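Local coordinates for metallo-beta-lactamase family protein (Staphylococcus aureus, PDB 3R2U), which belongs to the metallo-beta-lactamase superfamily, binds an iron(III) ion and is probably a metal-dependent hydrolase or oxidoreductase with a rhodanese-like domain, at residues Glu78-Ala83 with Gly142-Ser147; Ser103-Asp108 with Glu146-Leu151. One frame throughout, in Å; residues are numbered along the deposited sequence. Where two conformers were deposited one is given.

Contact 1 of 2, residues Glu78-Ala83 with Gly142-Ser147; sequences ETHIHA and GHTPES. With FE (Fe (III) ion), chain E.
His-80 and Ser-147 bring two loops closest, CA to CA 4.7 Å, where the CA-H of Ser-147 points at Thr-79 O and a type I turn from Thr-144 to Ser-147 shapes the second loop. His-80 and His-143 end on the iron, NE2 of His-80 at 2.4 Å and NE2 of His-143 at 2.3 Å. Their rings lie at 83° to each other, with NE2 of His-80 at the edge of the His-143 ring, near its plane. Imidazole suits both places, since one nitrogen can hold metal while the other is anchored: ND1 of His-80 donates to Thr-79 OG1, and ND1 of His-143 is bonded to Arg-178 O. This is the iron site of a metallo-beta-lactamase fold, with Thr-79 to His-82 as its T-H-x-H motif; Asp-169 and three waters complete the coordination. His-82 is no ligand here, its ND1 lying 2.6 Å from an iron-bound water. The Glu-146 chain, bent at chi2 (-72°), delivers OE2 to the backbone N of Ile-81 at 2.9 Å. That bond is nearly straight at 170°, on the anti side of the carboxylate, somewhat out of its plane. Thr-144 OG1 and Ser-147 OG share a hydrogen bond of 2.6 Å.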
# COMPACT_ATOMS: atom_id res chain seq x y z
N GLU A 78 5.80 14.60 -27.65
CA GLU A 78 4.78 13.72 -28.02
C GLU A 78 4.96 13.33 -29.49
O GLU A 78 5.19 14.18 -30.34
CB GLU A 78 3.46 14.47 -27.78
CG GLU A 78 2.26 13.76 -28.14
CD GLU A 78 1.04 14.37 -27.47
OE1 GLU A 78 0.87 14.15 -26.24
OE2 GLU A 78 0.24 15.01 -28.18
N THR A 79 4.80 12.05 -29.80
CA THR A 79 5.01 11.57 -31.16
C THR A 79 3.91 11.92 -32.18
O THR A 79 4.19 12.06 -33.37
CB THR A 79 5.26 10.05 -31.17
OG1 THR A 79 4.14 9.35 -30.62
CG2 THR A 79 6.53 9.72 -30.31
N HIS A 80 2.68 12.04 -31.71
CA HIS A 80 1.54 12.33 -32.58
C HIS A 80 0.28 12.53 -31.77
O HIS A 80 0.30 12.37 -30.54
CB HIS A 80 1.32 11.17 -33.58
CG HIS A 80 0.93 9.87 -32.95
ND1 HIS A 80 1.80 9.12 -32.19
CD2 HIS A 80 -0.21 9.14 -33.04
CE1 HIS A 80 1.20 8.02 -31.79
NE2 HIS A 80 -0.02 8.01 -32.30
N ILE A 81 -0.82 12.88 -32.45
CA ILE A 81 -2.11 13.07 -31.79
C ILE A 81 -2.68 11.68 -31.52
O ILE A 81 -3.09 10.97 -32.43
CB ILE A 81 -3.08 13.92 -32.68
CG1 ILE A 81 -2.43 15.27 -33.05
CG2 ILE A 81 -4.39 14.13 -31.97
CD1 ILE A 81 -3.32 16.19 -33.91
N HIS A 82 -2.68 11.28 -30.25
CA HIS A 82 -3.10 9.93 -29.88
C HIS A 82 -4.57 9.66 -29.95
O HIS A 82 -5.39 10.54 -29.70
CB HIS A 82 -2.57 9.60 -28.48
CG HIS A 82 -1.09 9.62 -28.40
ND1 HIS A 82 -0.31 8.67 -29.01
CD2 HIS A 82 -0.24 10.50 -27.81
CE1 HIS A 82 0.97 8.95 -28.78
NE2 HIS A 82 1.03 10.05 -28.06
N ALA A 83 -4.90 8.43 -30.32
CA ALA A 83 -6.27 7.98 -30.45
C ALA A 83 -6.65 6.99 -29.36
O ALA A 83 -7.81 6.62 -29.24
CB ALA A 83 -6.47 7.31 -31.81
N GLY A 142 2.13 8.42 -41.67
CA GLY A 142 1.57 7.11 -42.07
C GLY A 142 0.44 6.72 -41.14
O GLY A 142 -0.71 6.60 -41.55
N HIS A 143 0.79 6.50 -39.88
CA HIS A 143 -0.19 6.22 -38.86
C HIS A 143 -1.09 7.46 -38.77
O HIS A 143 -2.31 7.35 -38.74
CB HIS A 143 0.50 5.91 -37.54
CG HIS A 143 -0.44 5.73 -36.40
ND1 HIS A 143 -1.35 4.70 -36.34
CD2 HIS A 143 -0.60 6.44 -35.25
CE1 HIS A 143 -2.04 4.79 -35.22
NE2 HIS A 143 -1.61 5.84 -34.54
N THR A 144 -0.45 8.63 -38.76
CA THR A 144 -1.13 9.92 -38.83
C THR A 144 -0.27 10.82 -39.71
O THR A 144 0.94 10.58 -39.84
CB THR A 144 -1.30 10.62 -37.48
OG1 THR A 144 -0.01 11.00 -36.97
CG2 THR A 144 -2.04 9.73 -36.51
N PRO A 145 -0.89 11.84 -40.32
CA PRO A 145 -0.10 12.72 -41.18
C PRO A 145 0.98 13.53 -40.44
O PRO A 145 1.99 13.92 -41.05
CB PRO A 145 -1.15 13.66 -41.81
CG PRO A 145 -2.52 13.03 -41.48
CD PRO A 145 -2.30 12.27 -40.22
N GLU A 146 0.78 13.75 -39.14
CA GLU A 146 1.72 14.56 -38.35
C GLU A 146 2.75 13.75 -37.56
O GLU A 146 3.63 14.35 -36.96
CB GLU A 146 0.98 15.49 -37.38
CG GLU A 146 0.50 14.85 -36.06
CD GLU A 146 -0.67 13.90 -36.22
OE1 GLU A 146 -1.40 13.99 -37.24
OE2 GLU A 146 -0.89 13.08 -35.31
N SER A 147 2.64 12.43 -37.55
CA SER A 147 3.53 11.57 -36.77
C SER A 147 4.99 11.87 -36.94
O SER A 147 5.48 11.96 -38.05
CB SER A 147 3.33 10.07 -37.09
OG SER A 147 2.15 9.57 -36.50
FE FE E . -1.70 6.32 -32.31
O HOH W 1 -3.29 7.98 -32.89
O HOH W 2 -1.85 6.85 -30.10
O HOH W 3 -3.27 4.86 -32.10

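Contact 2 of 2, residues Ser103-Asp108 with Glu146-Leu151; sequences SGESDD and ESISFL
Just behind the iron site, an ST turn headed by Ser-103 grips the loop that leads into strand 148-153. The serine hydroxyl does two jobs there. OG donates to Glu-146 O at 2.7 Å, arriving in the carbonyl plane on a lone pair with a C=O...OG angle of 135°, and it accepts the N-H of Glu-105 at 3.0 Å, the bond that defines the turn. Its trans placement, chi1 179°, sets OG beside the carbonyl carbon of its own residue, from where it can serve both partners. A serine suits this spot because it is short and its hydroxyl can donate and accept at once, joining two backbones in a buried place.

Ser-103 ends strand 99-103 of one six-stranded sheet, whereas Ile-148 begins a strand of the other, so the contact joins the two sheets of the alpha-beta/beta-alpha sandwich of the metallo-beta-lactamase fold. Ile-148 supplies the apolar part: its CG2 lies 3.6 Å from Ser-103 OG, and its CD1 comes within 3.8 Å of Ser-103 CB. CG1 sits between the backbone N and the carbonyl carbon (chi1 55°), which brings CD1 and CG2 both to the small serine, and the beta-branched side chain fits the extended backbone of a strand. It packs on Ser-103 of the other sheet and on Val-137 of the adjacent strand of its own sheet.

Beyond the serine, Glu-105 sits at the centre of an inverse gamma turn and sends its carbonyl across the contact; the CA-H of Glu-146 approaches Glu-105 O, with CA and O 3.4 Å apart. The carboxylate of Glu-105 leads away instead, and its OE2 accepts the backbone N-H of His-124. At the outer side, Ser-106 CB meets Glu-146 CB at 4.0 Å, a small side chain resting on the aliphatic start of a longer one.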
# COMPACT_ATOMS: atom_id res chain seq x y z
N SER A 103 4.36 17.86 -32.79
CA SER A 103 4.50 18.01 -34.21
C SER A 103 3.81 19.23 -34.83
O SER A 103 2.62 19.50 -34.59
CB SER A 103 3.99 16.75 -34.92
OG SER A 103 4.08 16.90 -36.35
N GLY A 104 4.58 19.96 -35.64
CA GLY A 104 4.07 21.05 -36.46
C GLY A 104 4.00 20.58 -37.91
O GLY A 104 3.89 21.38 -38.81
N GLU A 105 4.09 19.26 -38.13
CA GLU A 105 4.05 18.70 -39.48
C GLU A 105 2.62 18.33 -39.85
O GLU A 105 2.36 17.25 -40.37
CB GLU A 105 4.94 17.46 -39.57
CG GLU A 105 6.45 17.73 -39.47
CD GLU A 105 7.03 18.42 -40.72
OE1 GLU A 105 6.25 18.72 -41.65
OE2 GLU A 105 8.26 18.65 -40.75
N SER A 106 1.71 19.24 -39.60
CA SER A 106 0.30 19.00 -39.85
C SER A 106 -0.21 20.06 -40.80
O SER A 106 0.45 21.09 -40.99
CB SER A 106 -0.45 19.09 -38.52
OG SER A 106 -0.24 20.37 -37.93
N ASP A 107 -1.37 19.83 -41.41
CA ASP A 107 -1.94 20.86 -42.27
C ASP A 107 -2.63 21.88 -41.37
O ASP A 107 -2.70 21.71 -40.14
CB ASP A 107 -2.86 20.27 -43.34
CG ASP A 107 -4.07 19.56 -42.76
OD1 ASP A 107 -4.31 19.64 -41.53
OD2 ASP A 107 -4.79 18.93 -43.56
N ASP A 108 -3.17 22.92 -41.97
CA ASP A 108 -3.78 24.02 -41.22
C ASP A 108 -5.04 23.65 -40.40
O ASP A 108 -5.51 24.46 -39.60
CB ASP A 108 -4.11 25.17 -42.19
CG ASP A 108 -2.87 25.66 -42.97
OD1 ASP A 108 -1.74 25.20 -42.66
OD2 ASP A 108 -3.02 26.49 -43.90
N GLU A 146 0.78 13.75 -39.14
CA GLU A 146 1.72 14.56 -38.35
C GLU A 146 2.75 13.75 -37.56
O GLU A 146 3.63 14.35 -36.96
CB GLU A 146 0.98 15.49 -37.38
CG GLU A 146 0.50 14.85 -36.06
CD GLU A 146 -0.67 13.90 -36.22
OE1 GLU A 146 -1.40 13.99 -37.24
OE2 GLU A 146 -0.89 13.08 -35.31
N SER A 147 2.64 12.43 -37.55
CA SER A 147 3.53 11.57 -36.77
C SER A 147 4.99 11.87 -36.94
O SER A 147 5.48 11.96 -38.05
CB SER A 147 3.33 10.07 -37.09
OG SER A 147 2.15 9.57 -36.50
N ILE A 148 5.66 12.02 -35.81
CA ILE A 148 7.08 12.24 -35.78
C ILE A 148 7.74 11.21 -34.87
O ILE A 148 7.10 10.67 -33.98
CB ILE A 148 7.43 13.69 -35.30
CG1 ILE A 148 6.81 13.99 -33.95
CG2 ILE A 148 7.01 14.73 -36.37
CD1 ILE A 148 7.21 15.34 -33.39
N SER A 149 8.99 10.91 -35.16
CA SER A 149 9.80 10.01 -34.37
C SER A 149 11.04 10.75 -33.89
O SER A 149 11.48 11.70 -34.56
CB SER A 149 10.20 8.80 -35.21
OG SER A 149 9.07 8.00 -35.51
N PHE A 150 11.60 10.34 -32.74
CA PHE A 150 12.76 11.02 -32.19
C PHE A 150 14.03 10.14 -32.17
O PHE A 150 14.05 9.07 -31.54
CB PHE A 150 12.43 11.54 -30.78
CG PHE A 150 11.18 12.39 -30.72
CD1 PHE A 150 11.24 13.73 -31.01
CD2 PHE A 150 9.97 11.86 -30.34
CE1 PHE A 150 10.08 14.53 -30.91
CE2 PHE A 150 8.82 12.65 -30.26
CZ PHE A 150 8.89 13.98 -30.55
N LEU A 151 15.06 10.58 -32.88
CA LEU A 151 16.32 9.83 -32.97
C LEU A 151 17.29 10.37 -31.93
O LEU A 151 17.74 11.53 -32.00
CB LEU A 151 16.92 9.96 -34.36
CG LEU A 151 18.19 9.13 -34.66
CD1 LEU A 151 17.83 7.64 -34.68
CD2 LEU A 151 18.81 9.58 -35.99

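How the contacts relate
The centres of contacts 1 and 2 lie about 7 Å apart, and Glu-146 and Ser-147 belong to both. Along the chain come 78-83, after strand 72-77, then 103-108, after the neighbouring parallel strand 99-103 of the first sheet; both meet the run 142-151, which enters strand 148-153 of the second sheet. The contacts also touch directly: Thr-79 O is 2.8 Å from Ile-148 N, a probable hydrogen bond, and the Phe-150 ring packs on Thr-79 CG2. The shared turn at Glu-146 and Ser-147 thus lies between the iron-binding loops and the place where the two sheets of the metallo-beta-lactamase domain meet.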